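Beta sliding clamp (Pseudomonas aeruginosa, PDB 6AMS) forms a ring-shaped head-to-tail homodimer around DNA and probably tethers DNA polymerases and other proteins to it, giving them processivity. Local coordinates at residues 158-163 against 192-197. Residues are numbered along the deposited sequence; the frame is centred on the assembly and turned at random.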
loop_
_atom_site.group_PDB
_atom_site.type_symbol
_atom_site.label_atom_id
_atom_site.label_comp_id
_atom_site.label_asym_id
_atom_site.label_seq_id
_atom_site.Cartn_x
_atom_site.Cartn_y
_atom_site.Cartn_z
ATOM N N MET A 158 0.127 22.824 13.281
ATOM C CA MET A 158 -0.972 23.655 12.881
ATOM C C MET A 158 -1.377 24.616 13.978
ATOM O O MET A 158 -1.529 24.245 15.080
ATOM C CB MET A 158 -2.134 22.788 12.503
ATOM C CG MET A 158 -3.352 23.545 12.007
ATOM S SD MET A 158 -4.745 22.541 11.638
ATOM C CE MET A 158 -4.026 21.625 10.354
ATOM N N LEU A 159 -1.454 25.885 13.656
ATOM C CA LEU A 159 -1.940 26.907 14.560
ATOM C C LEU A 159 -3.436 26.733 14.644
ATOM O O LEU A 159 -4.083 26.636 13.606
ATOM C CB LEU A 159 -1.644 28.283 14.007
ATOM C CG LEU A 159 -2.288 29.415 14.800
ATOM C CD1 LEU A 159 -1.571 29.606 16.111
ATOM C CD2 LEU A 159 -2.267 30.692 13.997
ATOM N N LEU A 160 -3.995 26.694 15.858
ATOM C CA LEU A 160 -5.431 26.875 16.043
ATOM C C LEU A 160 -5.597 28.131 16.869
ATOM O O LEU A 160 -4.979 28.259 17.925
ATOM C CB LEU A 160 -6.092 25.697 16.767
ATOM C CG LEU A 160 -5.929 24.317 16.173
ATOM C CD1 LEU A 160 -6.418 23.323 17.224
ATOM C CD2 LEU A 160 -6.694 24.206 14.849
ATOM N N GLU A 161 -6.467 29.022 16.402
ATOM C CA GLU A 161 -6.640 30.349 16.989
ATOM C C GLU A 161 -8.115 30.603 17.261
ATOM O O GLU A 161 -8.961 30.410 16.366
ATOM C CB GLU A 161 -6.132 31.399 16.002
ATOM C CG GLU A 161 -6.352 32.857 16.392
ATOM C CD GLU A 161 -5.934 33.800 15.290
ATOM O OE1 GLU A 161 -4.733 34.155 15.245
ATOM O OE2 GLU A 161 -6.816 34.177 14.476
ATOM N N VAL A 162 -8.412 31.046 18.480
ATOM C CA VAL A 162 -9.738 31.525 18.815
ATOM C C VAL A 162 -9.699 33.040 19.015
ATOM O O VAL A 162 -8.858 33.567 19.772
ATOM C CB VAL A 162 -10.255 30.863 20.101
ATOM C CG1 VAL A 162 -11.646 31.383 20.430
ATOM C CG2 VAL A 162 -10.239 29.355 19.943
ATOM N N ASN A 163 -10.602 33.740 18.336
ATOM C CA ASN A 163 -10.618 35.212 18.377
ATOM C C ASN A 163 -11.965 35.725 17.987
ATOM O O ASN A 163 -12.510 35.348 16.941
ATOM C CB ASN A 163 -9.595 35.804 17.406
ATOM C CG ASN A 163 -9.262 37.248 17.720
ATOM O OD1 ASN A 163 -9.702 37.796 18.728
ATOM N ND2 ASN A 163 -8.468 37.867 16.853
ATOM N N HIS A 192 -6.576 33.453 21.700
ATOM C CA HIS A 192 -5.962 32.267 22.170
ATOM C C HIS A 192 -5.381 31.576 20.959
ATOM O O HIS A 192 -6.087 31.356 19.984
ATOM C CB HIS A 192 -6.987 31.373 22.832
ATOM C CG HIS A 192 -7.203 31.658 24.275
ATOM N ND1 HIS A 192 -8.373 32.181 24.755
ATOM C CD2 HIS A 192 -6.398 31.494 25.343
ATOM C CE1 HIS A 192 -8.271 32.356 26.051
ATOM N NE2 HIS A 192 -7.088 31.935 26.437
ATOM N N GLN A 193 -4.097 31.264 21.028
ATOM C CA GLN A 193 -3.416 30.571 19.978
ATOM C C GLN A 193 -2.679 29.376 20.504
ATOM O O GLN A 193 -2.106 29.440 21.552
ATOM C CB GLN A 193 -2.431 31.467 19.287
ATOM C CG GLN A 193 -3.032 32.644 18.544
ATOM C CD GLN A 193 -2.048 33.344 17.647
ATOM O OE1 GLN A 193 -0.885 33.428 17.936
ATOM N NE2 GLN A 193 -2.521 33.842 16.561
ATOM N N VAL A 194 -2.790 28.256 19.810
ATOM C CA VAL A 194 -1.985 27.063 20.120
ATOM C C VAL A 194 -1.411 26.476 18.841
ATOM O O VAL A 194 -2.006 26.594 17.781
ATOM C CB VAL A 194 -2.771 25.959 20.882
ATOM C CG1 VAL A 194 -3.283 26.494 22.209
ATOM C CG2 VAL A 194 -3.921 25.377 20.046
ATOM N N ILE A 195 -0.249 25.841 18.958
ATOM C CA ILE A 195 0.401 25.181 17.851
ATOM C C ILE A 195 0.423 23.696 18.189
ATOM O O ILE A 195 1.123 23.289 19.117
ATOM C CB ILE A 195 1.841 25.700 17.658
ATOM C CG1 ILE A 195 1.826 27.221 17.506
ATOM C CG2 ILE A 195 2.451 25.026 16.429
ATOM C CD1 ILE A 195 3.170 27.875 17.728
ATOM N N VAL A 196 -0.401 22.933 17.493
ATOM C CA VAL A 196 -0.491 21.516 17.718
ATOM C C VAL A 196 0.468 20.840 16.772
ATOM O O VAL A 196 0.393 21.050 15.572
ATOM C CB VAL A 196 -1.907 21.002 17.413
ATOM C CG1 VAL A 196 -2.003 19.510 17.685
ATOM C CG2 VAL A 196 -2.937 21.769 18.216
ATOM N N PRO A 197 1.437 20.079 17.285
ATOM C CA PRO A 197 2.376 19.372 16.422
ATOM C C PRO A 197 1.723 18.526 15.343
ATOM O O PRO A 197 0.699 17.883 15.537
ATOM C CB PRO A 197 3.140 18.486 17.403
ATOM C CG PRO A 197 2.949 19.120 18.741
ATOM C CD PRO A 197 2.042 20.307 18.592
#
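E161 and Q193 sit opposite one another in register on the antiparallel strands 158-163 and 192-197, their side chains side by side on one face, and illustrate how a non-hydrogen-bonded pair can be joined by its side chains instead of its backbone. Followed outward, Q193 begins with CB packed 3.8 Å from CD1 of L159, the methyl that also touches the carbonyl oxygen of V194. CG, set beside the backbone N (chi1 -65°), then runs alongside E161, 4.0 Å from that residue's CG. CD comes 3.7 Å from E161 OE1 and also touches CD1 of L159. At the tip the amide is nearly coplanar with the carboxylate, and NE2 gives a hydrogen bond of 2.6 Å to E161 OE1, received on the anti lone pair, the one turned away from OE2. The bond is bent, with 145° at the hydrogen, yet the acceptor lies almost exactly in the amide plane. Y245 makes a weak second hydrogen bond to that oxygen, and R168 a weak, long ion pair with OE2.

Around this pair the backbone is stitched by reciprocal N-H...O bonds between M158 and V196, L160 and V194, and V162 and H192. On the opposite face L160 meets its direct partner V194, CB to CG2 at 3.9 Å, and reaches diagonally with CD1 to CG2 of V196.

Strand 192-197 is one of the two edge strands of an eight-stranded antiparallel sheet within the chain, and strand 157-163 bonds onward to strand 166-172. The central domain supplies this half of the sheet and the C-terminal domain the other; in this family of DNA-encircling rings, such shared sheets form the outside and helices line the hole. M158 rests on helix 132-142, V162 and H192 touch strand 126-131, and P197 stands at the N-cap position of helix 198-207.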